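Local coordinates for protein Afp3 (Serratia entomophila, PDB 6RBN) that probably builds, with related sheath subunits, the contractile sheath around the inner tube of the anti-feeding prophage, a phage-tail-like injection system, at residues 333-338 and 435-440; 205-210 and 345-350; 350-355 and 395-400; 279-282 and 288-291; 300-305 and 320-325. All coordinates share one frame; numbering follows the deposited sequence.

Interaction 1: 333-338 and 435-440; sequences WGSRTQ and VRPAEF
A largely buried contact, centred on a salt bridge, joins the loop after strand 329-332 to the start of strand 437-446, tying the end of the subtilisin-like family region to the C-terminal sheath region. R336 supplies the guanidinium and E439 the carboxylate. The arginine chain is extended from CG to NE and crosses the glutamate at about a right angle; NH2 lies 2.5 Å from E439 OE2 while NH1 is 3.1 Å from E439 OE1. The two planes are 29° apart, and OE2 approaches the guanidinium obliquely instead of lying flush in its plane. In E439, CG sits between the backbone N and the carbonyl carbon (chi1 57°), and from there the chain runs straight toward the arginine. That course also carries E439 CG over one face of the F440 ring, 3.5 Å above the plane and displaced toward the rim. F440 CZ lies at the guanidinium edge, 4.2 Å from R336 NH2, giving the charged pair an aromatic flank. OE2 has a second partner, a hydrogen bond with Y346 OH, which would help to fix the carboxylate's rotation. P437, A438 and F440 pair antiparallel with a strand of a neighbouring Afp2 chain. The salt bridge lies beside the strand through which the sheet continues into that chain, consistent with the interlocked subunits of contractile phage-type sheaths.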
# COMPACT_ATOMS: atom_id res chain seq x y z
N TRP D 333 50.42 11.71 -49.75
CA TRP D 333 50.65 10.27 -49.83
C TRP D 333 51.86 9.94 -48.97
O TRP D 333 53.00 9.97 -49.44
CB TRP D 333 50.86 9.87 -51.29
CG TRP D 333 50.79 8.42 -51.58
CD1 TRP D 333 51.83 7.59 -51.86
CD2 TRP D 333 49.60 7.62 -51.67
NE1 TRP D 333 51.37 6.32 -52.10
CE2 TRP D 333 50.01 6.31 -51.98
CE3 TRP D 333 48.25 7.88 -51.49
CZ2 TRP D 333 49.10 5.27 -52.13
CZ3 TRP D 333 47.35 6.85 -51.64
CH2 TRP D 333 47.78 5.56 -51.96
N GLY D 334 51.61 9.61 -47.71
CA GLY D 334 52.66 9.36 -46.75
C GLY D 334 52.35 10.00 -45.41
O GLY D 334 51.90 11.15 -45.36
N SER D 335 52.56 9.26 -44.32
CA SER D 335 52.23 9.75 -42.99
C SER D 335 53.31 9.37 -41.98
O SER D 335 53.03 8.88 -40.89
CB SER D 335 50.87 9.22 -42.55
OG SER D 335 50.93 7.81 -42.38
N ARG D 336 54.57 9.59 -42.34
CA ARG D 336 55.69 9.31 -41.44
C ARG D 336 56.33 10.58 -40.92
O ARG D 336 56.30 11.63 -41.57
CB ARG D 336 56.76 8.45 -42.12
CG ARG D 336 56.45 6.97 -42.15
CD ARG D 336 57.63 6.22 -42.73
NE ARG D 336 57.52 4.78 -42.55
CZ ARG D 336 56.93 3.96 -43.41
NH1 ARG D 336 56.38 4.45 -44.50
NH2 ARG D 336 56.88 2.66 -43.16
N THR D 337 56.92 10.47 -39.73
CA THR D 337 57.71 11.53 -39.13
C THR D 337 59.20 11.27 -39.39
O THR D 337 59.58 10.30 -40.03
CB THR D 337 57.44 11.61 -37.63
OG1 THR D 337 57.81 10.38 -37.00
CG2 THR D 337 55.98 11.89 -37.36
N GLN D 338 60.04 12.16 -38.87
CA GLN D 338 61.48 12.01 -39.01
C GLN D 338 62.06 10.93 -38.10
O GLN D 338 63.18 10.48 -38.35
CB GLN D 338 62.18 13.34 -38.72
CG GLN D 338 62.00 14.37 -39.79
CD GLN D 338 62.70 13.97 -41.06
OE1 GLN D 338 62.06 13.67 -42.05
NE2 GLN D 338 64.02 13.95 -41.02
N VAL D 435 46.64 2.69 -32.47
CA VAL D 435 46.57 1.77 -33.60
C VAL D 435 47.35 2.39 -34.76
O VAL D 435 47.37 3.61 -34.93
CB VAL D 435 45.10 1.45 -33.96
CG1 VAL D 435 44.33 2.69 -34.42
CG2 VAL D 435 45.00 0.32 -34.98
N ARG D 436 48.05 1.53 -35.53
CA ARG D 436 48.90 1.95 -36.63
C ARG D 436 48.19 1.75 -37.96
O ARG D 436 47.43 0.79 -38.13
CB ARG D 436 50.22 1.18 -36.63
CG ARG D 436 51.24 1.66 -35.62
CD ARG D 436 51.11 0.94 -34.29
NE ARG D 436 52.22 1.25 -33.40
CZ ARG D 436 52.19 2.19 -32.47
NH1 ARG D 436 51.09 2.92 -32.31
NH2 ARG D 436 53.24 2.41 -31.70
N PRO D 437 48.40 2.64 -38.94
CA PRO D 437 47.69 2.53 -40.21
C PRO D 437 48.25 1.44 -41.11
O PRO D 437 49.40 1.00 -40.97
CB PRO D 437 47.89 3.91 -40.84
CG PRO D 437 49.15 4.39 -40.27
CD PRO D 437 49.20 3.88 -38.87
N ALA D 438 47.41 1.00 -42.04
CA ALA D 438 47.79 0.04 -43.07
C ALA D 438 48.28 0.80 -44.28
O ALA D 438 47.49 1.42 -44.99
CB ALA D 438 46.61 -0.85 -43.46
N GLU D 439 49.58 0.75 -44.53
CA GLU D 439 50.16 1.47 -45.65
C GLU D 439 50.67 0.57 -46.76
O GLU D 439 51.11 1.08 -47.79
CB GLU D 439 51.28 2.39 -45.16
CG GLU D 439 52.37 1.68 -44.43
CD GLU D 439 53.47 2.62 -43.98
OE1 GLU D 439 53.39 3.82 -44.32
OE2 GLU D 439 54.39 2.16 -43.28
N PHE D 440 50.61 -0.75 -46.61
CA PHE D 440 51.02 -1.64 -47.69
C PHE D 440 49.93 -2.66 -47.92
O PHE D 440 49.49 -3.34 -46.98
CB PHE D 440 52.34 -2.34 -47.36
CG PHE D 440 53.46 -1.40 -47.04
CD1 PHE D 440 54.01 -0.61 -48.01
CD2 PHE D 440 53.98 -1.35 -45.76
CE1 PHE D 440 55.05 0.26 -47.71
CE2 PHE D 440 55.02 -0.50 -45.45
CZ PHE D 440 55.55 0.30 -46.43

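Interaction 2: 205-210 and 345-350; sequences AVYYPN and RYIPVR
I347 reaches with its terminal methyl into the corner between A205 and Y207, two residues of strand 204-207. This is helix-on-strand packing: the first turn of helix 347-364 faces a small parallel sheet made by strands 185-188 and 204-207. The touching is all done by I347 CD1, which lies 3.8 Å from A205 CB. With chi2 of 170° the ethyl branch is stretched out, and this carries the methyl beyond CG2 and across to the strand. A205 points its CB at the helix; the alternate residue Y207 starts off obliquely and swings its phenol round to meet I347 from the opposite direction. CD1 approaches the ring end obliquely. Y346 stands at the N-cap position, and the backbone bond from R350 N to Y346 O (3.3 Å) closes the first helical turn. All three touching residues are buried. Y278 of helix 271-284 packs against both A205 and I347, so the strand and the two helices share one apolar patch. Its polar exception is the phenol oxygen: Y207 OH is hydrogen-bonded to Y278 OH, and at the same time has I347 CD1 3.4 Å away.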
# COMPACT_ATOMS: atom_id res chain seq x y z
N ALA D 205 57.37 16.67 -39.75
CA ALA D 205 56.90 15.97 -40.94
C ALA D 205 57.30 16.79 -42.16
O ALA D 205 56.84 17.92 -42.33
CB ALA D 205 55.38 15.78 -40.90
N VAL D 206 58.14 16.21 -43.01
CA VAL D 206 58.64 16.86 -44.21
C VAL D 206 57.70 16.50 -45.36
O VAL D 206 57.09 15.44 -45.35
CB VAL D 206 60.10 16.42 -44.47
CG1 VAL D 206 60.72 17.12 -45.66
CG2 VAL D 206 60.94 16.63 -43.23
N TYR D 207 57.52 17.42 -46.31
CA TYR D 207 56.68 17.19 -47.48
C TYR D 207 57.41 17.72 -48.71
O TYR D 207 57.65 18.93 -48.82
CB TYR D 207 55.32 17.87 -47.32
CG TYR D 207 54.45 17.21 -46.28
CD1 TYR D 207 53.65 16.12 -46.60
CD2 TYR D 207 54.47 17.64 -44.96
CE1 TYR D 207 52.87 15.51 -45.64
CE2 TYR D 207 53.70 17.02 -44.00
CZ TYR D 207 52.90 15.96 -44.35
OH TYR D 207 52.12 15.35 -43.39
N TYR D 208 57.76 16.83 -49.63
CA TYR D 208 58.74 17.18 -50.66
C TYR D 208 58.26 18.06 -51.81
O TYR D 208 58.84 19.14 -51.98
CB TYR D 208 59.42 15.91 -51.20
CG TYR D 208 60.19 16.12 -52.49
CD1 TYR D 208 61.35 16.88 -52.52
CD2 TYR D 208 59.76 15.54 -53.67
CE1 TYR D 208 62.04 17.07 -53.70
CE2 TYR D 208 60.45 15.72 -54.84
CZ TYR D 208 61.59 16.48 -54.85
OH TYR D 208 62.28 16.66 -56.03
N PRO D 209 57.26 17.70 -52.64
CA PRO D 209 57.12 18.40 -53.92
C PRO D 209 56.49 19.78 -53.76
O PRO D 209 55.48 19.95 -53.08
CB PRO D 209 56.20 17.48 -54.73
CG PRO D 209 56.14 16.20 -53.98
CD PRO D 209 56.25 16.63 -52.55
N ASN D 210 57.13 20.77 -54.38
CA ASN D 210 56.52 22.08 -54.48
C ASN D 210 55.30 22.01 -55.39
O ASN D 210 55.27 21.27 -56.37
CB ASN D 210 57.51 23.11 -55.03
CG ASN D 210 58.53 23.53 -54.01
OD1 ASN D 210 58.21 23.75 -52.84
ND2 ASN D 210 59.78 23.67 -54.44
N ARG D 345 56.94 6.41 -35.30
CA ARG D 345 57.18 6.39 -36.74
C ARG D 345 56.14 7.18 -37.51
O ARG D 345 56.47 7.88 -38.48
CB ARG D 345 57.21 4.94 -37.24
CG ARG D 345 57.62 4.79 -38.68
CD ARG D 345 57.62 3.33 -39.09
NE ARG D 345 58.60 2.55 -38.34
CZ ARG D 345 59.89 2.46 -38.67
NH1 ARG D 345 60.35 3.09 -39.74
NH2 ARG D 345 60.71 1.72 -37.94
N TYR D 346 54.88 7.11 -37.09
CA TYR D 346 53.77 7.65 -37.87
C TYR D 346 53.30 8.98 -37.32
O TYR D 346 53.40 9.25 -36.12
CB TYR D 346 52.61 6.66 -37.90
CG TYR D 346 52.93 5.38 -38.64
CD1 TYR D 346 52.94 5.35 -40.02
CD2 TYR D 346 53.23 4.22 -37.95
CE1 TYR D 346 53.23 4.19 -40.70
CE2 TYR D 346 53.52 3.05 -38.62
CZ TYR D 346 53.52 3.04 -39.99
OH TYR D 346 53.82 1.88 -40.66
N ILE D 347 52.79 9.82 -38.23
CA ILE D 347 52.14 11.07 -37.81
C ILE D 347 50.92 10.87 -36.93
O ILE D 347 50.83 11.55 -35.89
CB ILE D 347 51.87 11.95 -39.04
CG1 ILE D 347 53.17 12.29 -39.76
CG2 ILE D 347 51.17 13.24 -38.65
CD1 ILE D 347 52.95 12.93 -41.10
N PRO D 348 49.93 10.00 -37.25
CA PRO D 348 48.73 9.97 -36.38
C PRO D 348 48.96 9.37 -35.00
O PRO D 348 48.19 9.65 -34.08
CB PRO D 348 47.74 9.13 -37.18
CG PRO D 348 48.56 8.26 -37.98
CD PRO D 348 49.72 9.09 -38.39
N VAL D 349 50.00 8.56 -34.83
CA VAL D 349 50.35 8.08 -33.50
C VAL D 349 51.00 9.19 -32.69
O VAL D 349 50.74 9.34 -31.49
CB VAL D 349 51.25 6.83 -33.60
CG1 VAL D 349 51.64 6.32 -32.23
CG2 VAL D 349 50.55 5.75 -34.40
N ARG D 350 51.82 10.01 -33.34
CA ARG D 350 52.51 11.09 -32.65
C ARG D 350 51.56 12.22 -32.26
O ARG D 350 51.62 12.72 -31.14
CB ARG D 350 53.64 11.62 -33.53
CG ARG D 350 54.35 12.85 -33.01
CD ARG D 350 55.24 12.57 -31.81
NE ARG D 350 54.56 12.78 -30.54
CZ ARG D 350 55.09 12.52 -29.35
NH1 ARG D 350 56.33 12.05 -29.27
NH2 ARG D 350 54.40 12.75 -28.25

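Interaction 3: 350-355 and 395-400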
# COMPACT_ATOMS: atom_id res chain seq x y z
N ARG D 350 51.82 10.01 -33.34
CA ARG D 350 52.51 11.09 -32.65
C ARG D 350 51.56 12.22 -32.26
O ARG D 350 51.62 12.72 -31.14
CB ARG D 350 53.64 11.62 -33.53
CG ARG D 350 54.35 12.85 -33.01
CD ARG D 350 55.24 12.57 -31.81
NE ARG D 350 54.56 12.78 -30.54
CZ ARG D 350 55.09 12.52 -29.35
NH1 ARG D 350 56.33 12.05 -29.27
NH2 ARG D 350 54.40 12.75 -28.25
N ARG D 351 50.68 12.63 -33.17
CA ARG D 351 49.77 13.72 -32.88
C ARG D 351 48.58 13.30 -32.02
O ARG D 351 47.87 14.17 -31.53
CB ARG D 351 49.26 14.36 -34.17
CG ARG D 351 50.32 15.13 -34.93
CD ARG D 351 49.77 15.78 -36.18
NE ARG D 351 48.82 16.84 -35.88
CZ ARG D 351 47.53 16.79 -36.18
NH1 ARG D 351 47.03 15.72 -36.79
NH2 ARG D 351 46.74 17.80 -35.87
N LEU D 352 48.35 12.00 -31.85
CA LEU D 352 47.38 11.56 -30.85
C LEU D 352 47.90 11.80 -29.45
O LEU D 352 47.18 12.32 -28.58
CB LEU D 352 47.04 10.09 -31.05
CG LEU D 352 46.07 9.48 -30.04
CD1 LEU D 352 44.71 10.13 -30.13
CD2 LEU D 352 45.98 7.98 -30.24
N PHE D 353 49.16 11.43 -29.20
CA PHE D 353 49.78 11.68 -27.91
C PHE D 353 50.01 13.16 -27.65
O PHE D 353 49.93 13.59 -26.49
CB PHE D 353 51.10 10.92 -27.81
CG PHE D 353 50.93 9.47 -27.45
CD1 PHE D 353 50.95 9.08 -26.13
CD2 PHE D 353 50.72 8.52 -28.43
CE1 PHE D 353 50.79 7.75 -25.79
CE2 PHE D 353 50.55 7.19 -28.09
CZ PHE D 353 50.58 6.81 -26.77
N ASP D 354 50.28 13.96 -28.68
CA ASP D 354 50.42 15.40 -28.45
C ASP D 354 49.08 16.05 -28.13
O ASP D 354 49.04 17.01 -27.36
CB ASP D 354 51.06 16.08 -29.66
CG ASP D 354 52.52 15.72 -29.82
OD1 ASP D 354 53.17 15.39 -28.81
OD2 ASP D 354 53.02 15.80 -30.96
N ALA D 355 47.99 15.54 -28.71
CA ALA D 355 46.68 16.12 -28.45
C ALA D 355 46.09 15.64 -27.14
O ALA D 355 45.33 16.37 -26.50
CB ALA D 355 45.72 15.80 -29.59
N GLY D 395 37.06 5.41 -30.71
CA GLY D 395 37.94 4.72 -31.63
C GLY D 395 39.38 5.16 -31.64
O GLY D 395 40.14 4.70 -32.50
N ALA D 396 39.80 6.03 -30.72
CA ALA D 396 41.15 6.55 -30.76
C ALA D 396 42.17 5.53 -30.28
O ALA D 396 43.24 5.39 -30.88
CB ALA D 396 41.26 7.82 -29.91
N LEU D 397 41.87 4.81 -29.21
CA LEU D 397 42.83 3.91 -28.59
C LEU D 397 42.61 2.49 -29.07
O LEU D 397 41.48 2.06 -29.33
CB LEU D 397 42.72 3.99 -27.07
CG LEU D 397 43.04 5.37 -26.51
CD1 LEU D 397 42.81 5.40 -25.01
CD2 LEU D 397 44.46 5.76 -26.84
N ALA D 398 43.71 1.74 -29.18
CA ALA D 398 43.68 0.38 -29.71
C ALA D 398 43.49 -0.59 -28.56
O ALA D 398 44.44 -1.13 -28.00
CB ALA D 398 44.95 0.08 -30.49
N GLY D 399 42.23 -0.81 -28.20
CA GLY D 399 41.90 -1.76 -27.16
C GLY D 399 40.59 -2.45 -27.46
O GLY D 399 39.87 -2.09 -28.38
N ASN D 400 40.31 -3.46 -26.65
CA ASN D 400 39.08 -4.22 -26.76
C ASN D 400 38.37 -4.37 -25.42
O ASN D 400 37.27 -4.93 -25.39
CB ASN D 400 39.36 -5.61 -27.34
CG ASN D 400 38.20 -6.17 -28.14
OD1 ASN D 400 38.37 -7.12 -28.90
ND2 ASN D 400 37.03 -5.57 -28.00
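L352 and A396 meet through a peptide group: no aromatic ring of either segment enters the contact, and the flat unit involved is the carbonyl of A396. The L352 methyl CD2 is 3.8 Å from A396 O, raised well above the carbonyl plane and set out beyond the oxygen, so it meets the oxygen from above and outside. The other branch of the leucine, CD1, is directed at A396 CB, 4.2 Å away. A third touch, L352 CD2 to L397 CD2 at 4.3 Å, completes a loose apolar cluster. CG of L352 stands anti to the backbone N (chi1 178°), which throws both methyls outward from helix 347-364, and chi2 of 64° spreads them to the two neighbours. A396 is placed by the way the preceding helix stops: G395, with positive phi, is the C-prime residue of a Schellman motif, in which A396 N returns to L391 O and G395 N to W392 O. The chain then leaves the helix axis, and A396 turns its CB to L352. A396 CB also rests on the indole of W288, while L397 packs on M432 and W392. The contact therefore fills the angle where the loop after helix 374-392 passes helix 347-364, with strand 425-432 adjoining it.

Interaction 4: 279-282 and 288-291; sequences GKTD and WKAP
T281 and P291 mark the closest backbone approach, their CA atoms 6.1 Å apart, where the chain leaves helix 271-284 and doubles back on its last turns. The 279-282 segment is regular helix. K289 and A290 instead run extended, and this brings the loop across the helix side on which T281 sits. The threonine does all the touching from its side. Its methyl CG2 is 4.1 Å from K289 CG, and its hydroxyl OG1 is 4.1 Å from P291 CB; both partners cross the short side chain at about a right angle. OG1 is hydrogen-bonded to V277 O one turn back in the helix and meets the loop through van der Waals contact with P291 CB, leaving the methyl to face the lysine. K289 lends only its aliphatic part to T281. Its chain bends at chi2 (65°) and again at chi4, so NZ curls back to A290 O at 2.9 Å, arriving in the carbonyl plane on a lone pair with a C=O...N angle of 145°. K289 also packs on E273 of a neighbouring Afp2 chain, and A290 on F272 of the same chain. What results is a helix followed by a connecting loop that folds back against T281, near the helix's C-terminal end, within the subtilisin-like family region.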
# COMPACT_ATOMS: atom_id res chain seq x y z
N GLY D 279 43.53 20.11 -40.38
CA GLY D 279 42.30 20.56 -39.74
C GLY D 279 41.06 19.94 -40.35
O GLY D 279 40.05 19.77 -39.67
N LYS D 280 41.12 19.60 -41.64
CA LYS D 280 40.01 18.91 -42.27
C LYS D 280 39.91 17.47 -41.80
O LYS D 280 38.81 16.96 -41.57
CB LYS D 280 40.16 18.97 -43.79
CG LYS D 280 39.00 18.38 -44.55
CD LYS D 280 39.29 18.33 -46.04
CE LYS D 280 39.20 19.70 -46.66
NZ LYS D 280 39.37 19.62 -48.13
N THR D 281 41.05 16.80 -41.64
CA THR D 281 41.05 15.40 -41.25
C THR D 281 40.67 15.23 -39.78
O THR D 281 39.93 14.32 -39.42
CB THR D 281 42.42 14.78 -41.53
OG1 THR D 281 42.74 14.95 -42.92
CG2 THR D 281 42.44 13.30 -41.21
N ASP D 282 41.17 16.13 -38.93
CA ASP D 282 40.90 16.02 -37.50
C ASP D 282 39.45 16.35 -37.18
O ASP D 282 38.87 15.79 -36.24
CB ASP D 282 41.84 16.94 -36.71
CG ASP D 282 43.29 16.54 -36.85
OD1 ASP D 282 43.56 15.36 -37.14
OD2 ASP D 282 44.16 17.42 -36.69
N TRP D 288 43.73 10.61 -34.59
CA TRP D 288 44.27 9.27 -34.70
C TRP D 288 44.18 8.71 -36.12
O TRP D 288 44.67 7.61 -36.36
CB TRP D 288 43.54 8.35 -33.72
CG TRP D 288 42.06 8.31 -33.92
CD1 TRP D 288 41.36 7.43 -34.69
CD2 TRP D 288 41.09 9.19 -33.35
NE1 TRP D 288 40.02 7.70 -34.63
CE2 TRP D 288 39.83 8.79 -33.81
CE3 TRP D 288 41.17 10.29 -32.49
CZ2 TRP D 288 38.66 9.43 -33.44
CZ3 TRP D 288 40.01 10.93 -32.13
CH2 TRP D 288 38.77 10.50 -32.60
N LYS D 289 43.57 9.45 -37.04
CA LYS D 289 43.51 9.06 -38.44
C LYS D 289 44.69 9.65 -39.19
O LYS D 289 45.06 10.81 -38.99
CB LYS D 289 42.19 9.54 -39.05
CG LYS D 289 42.05 9.31 -40.55
CD LYS D 289 42.01 7.84 -40.89
CE LYS D 289 41.73 7.64 -42.36
NZ LYS D 289 42.84 8.16 -43.21
N ALA D 290 45.30 8.84 -40.05
CA ALA D 290 46.43 9.28 -40.85
C ALA D 290 45.98 10.30 -41.89
O ALA D 290 45.09 9.99 -42.70
CB ALA D 290 47.10 8.09 -41.53
N PRO D 291 46.54 11.50 -41.92
CA PRO D 291 46.14 12.53 -42.90
C PRO D 291 46.82 12.34 -44.25
O PRO D 291 47.59 13.17 -44.73
CB PRO D 291 46.59 13.82 -42.20
CG PRO D 291 47.76 13.40 -41.40
CD PRO D 291 47.50 12.01 -40.93

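Interaction 5: 300-305 and 320-325; sequences SDVSVR and NVIRHF
R305 and H324 are brought together by a bent chain on one side and a fully turned-out ring on the other. The arginine folds at chi3 (68°), which curls its guanidinium back toward strand 322-325, while H324 has CG anti to the backbone N (chi1 -174°) and extends its imidazole to meet it. R305 NH1 comes over one face of the ring, 3.5 Å above the plane and shifted toward the rim, and NH2 lies 3.3 Å from H324 ND1. Guanidinium and imidazole are inclined 58° to each other, so this is no parallel stack. NH2 is hydrogen-bonded to Q96 O of a neighbouring Afp2 chain, which would hold the group at the subunit interface. D301 adds a carboxylate nearby: OD1 is 4.3 Å from H324 CD2 and forms a long salt bridge of 3.9 Å with R305 NH1. The same OD1 accepts a weak bond from V302 N. Beside this polar group the contact turns apolar, V302 CG1 meeting I322 CG2 at 3.9 Å. Within this chain, strand 301-302 is an outer member of the three-stranded antiparallel sheet with 211-213 and 266-268; strand 322-325 forms an antiparallel pair with 329-332. L330 of that second pair touches both V302 and H324, so the contact bridges the two sheets.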
# COMPACT_ATOMS: atom_id res chain seq x y z
N SER D 300 46.56 22.73 -59.12
CA SER D 300 46.39 21.87 -60.28
C SER D 300 47.44 20.76 -60.35
O SER D 300 47.09 19.58 -60.44
CB SER D 300 46.43 22.71 -61.56
OG SER D 300 47.70 23.29 -61.74
N ASP D 301 48.72 21.12 -60.30
CA ASP D 301 49.77 20.14 -60.54
C ASP D 301 50.99 20.48 -59.69
O ASP D 301 51.24 21.64 -59.38
CB ASP D 301 50.15 20.10 -62.03
CG ASP D 301 50.95 18.87 -62.40
OD1 ASP D 301 51.21 18.01 -61.53
OD2 ASP D 301 51.33 18.75 -63.58
N VAL D 302 51.75 19.44 -59.34
CA VAL D 302 53.00 19.59 -58.60
C VAL D 302 54.11 19.99 -59.55
O VAL D 302 53.96 19.92 -60.78
CB VAL D 302 53.36 18.29 -57.86
CG1 VAL D 302 52.38 18.02 -56.75
CG2 VAL D 302 53.39 17.13 -58.82
N SER D 303 55.25 20.40 -59.00
CA SER D 303 56.37 20.82 -59.83
C SER D 303 57.17 19.63 -60.35
O SER D 303 57.74 19.69 -61.44
CB SER D 303 57.28 21.77 -59.05
OG SER D 303 57.92 21.09 -57.99
N VAL D 304 57.25 18.56 -59.57
CA VAL D 304 57.98 17.35 -59.94
C VAL D 304 57.04 16.17 -59.78
O VAL D 304 56.52 15.93 -58.68
CB VAL D 304 59.24 17.14 -59.10
CG1 VAL D 304 59.88 15.80 -59.41
CG2 VAL D 304 60.24 18.26 -59.34
N ARG D 305 56.81 15.42 -60.86
CA ARG D 305 56.01 14.21 -60.79
C ARG D 305 56.89 13.07 -60.29
O ARG D 305 57.82 12.65 -60.99
CB ARG D 305 55.39 13.88 -62.14
CG ARG D 305 54.41 14.93 -62.62
CD ARG D 305 53.83 14.56 -63.97
NE ARG D 305 52.98 13.39 -63.88
CZ ARG D 305 51.67 13.44 -63.66
NH1 ARG D 305 51.07 14.61 -63.53
NH2 ARG D 305 50.96 12.32 -63.59
N ASN D 320 57.23 11.97 -47.32
CA ASN D 320 55.77 12.14 -47.43
C ASN D 320 55.38 12.86 -48.73
O ASN D 320 54.94 14.01 -48.73
CB ASN D 320 55.23 12.89 -46.21
CG ASN D 320 55.41 12.11 -44.93
OD1 ASN D 320 55.27 10.90 -44.91
ND2 ASN D 320 55.71 12.82 -43.86
N VAL D 321 55.58 12.15 -49.83
CA VAL D 321 55.47 12.72 -51.16
C VAL D 321 54.01 13.05 -51.49
O VAL D 321 53.10 12.28 -51.23
CB VAL D 321 56.07 11.75 -52.19
CG1 VAL D 321 55.95 12.29 -53.57
CG2 VAL D 321 57.53 11.48 -51.85
N ILE D 322 53.80 14.25 -52.05
CA ILE D 322 52.55 14.62 -52.69
C ILE D 322 52.53 13.97 -54.07
O ILE D 322 53.31 14.35 -54.95
CB ILE D 322 52.41 16.14 -52.81
CG1 ILE D 322 52.61 16.82 -51.46
CG2 ILE D 322 51.05 16.49 -53.39
CD1 ILE D 322 51.60 16.45 -50.44
N ARG D 323 51.64 13.00 -54.27
CA ARG D 323 51.57 12.25 -55.51
C ARG D 323 50.41 12.73 -56.37
O ARG D 323 49.46 13.34 -55.88
CB ARG D 323 51.41 10.75 -55.23
CG ARG D 323 52.61 10.11 -54.58
CD ARG D 323 53.76 9.99 -55.55
NE ARG D 323 53.41 9.14 -56.69
CZ ARG D 323 53.54 7.82 -56.70
NH1 ARG D 323 54.02 7.19 -55.64
NH2 ARG D 323 53.20 7.13 -57.78
N HIS D 324 50.50 12.44 -57.66
CA HIS D 324 49.42 12.72 -58.60
C HIS D 324 48.82 11.41 -59.08
O HIS D 324 49.53 10.56 -59.63
CB HIS D 324 49.91 13.53 -59.80
CG HIS D 324 48.81 13.96 -60.72
ND1 HIS D 324 48.34 13.16 -61.73
CD2 HIS D 324 48.08 15.10 -60.77
CE1 HIS D 324 47.37 13.79 -62.37
NE2 HIS D 324 47.19 14.97 -61.81
N PHE D 325 47.52 11.25 -58.88
CA PHE D 325 46.76 10.13 -59.41
C PHE D 325 45.78 10.68 -60.43
O PHE D 325 45.18 11.74 -60.21
CB PHE D 325 46.03 9.39 -58.30
CG PHE D 325 46.96 8.70 -57.34
CD1 PHE D 325 47.53 7.48 -57.65
CD2 PHE D 325 47.27 9.28 -56.12
CE1 PHE D 325 48.38 6.85 -56.77
CE2 PHE D 325 48.12 8.66 -55.24
CZ PHE D 325 48.68 7.45 -55.57

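Interactions 1 and 2 lie side by side, their centres 8 Å apart, and cross along the chain; S335 O and I347 N, 2.8 Å apart, are probably hydrogen-bonded, linking loop 333-338 to the helix start. N320 of interaction 5 reaches the same loop, its ND2 2.6 Å from R336 O. Interactions 2 and 3 use successive turns of helix 347-364 and share R350. Interaction 4 joins this series through the salt bridge from R351 NH2 to D282 OD2 (2.7 Å), across the two family regions. Interaction 5 sits farthest out: its centre is about 30 Å from that of interaction 3, though N210 O and S303 N, 2.8 Å apart, connect it to interaction 2.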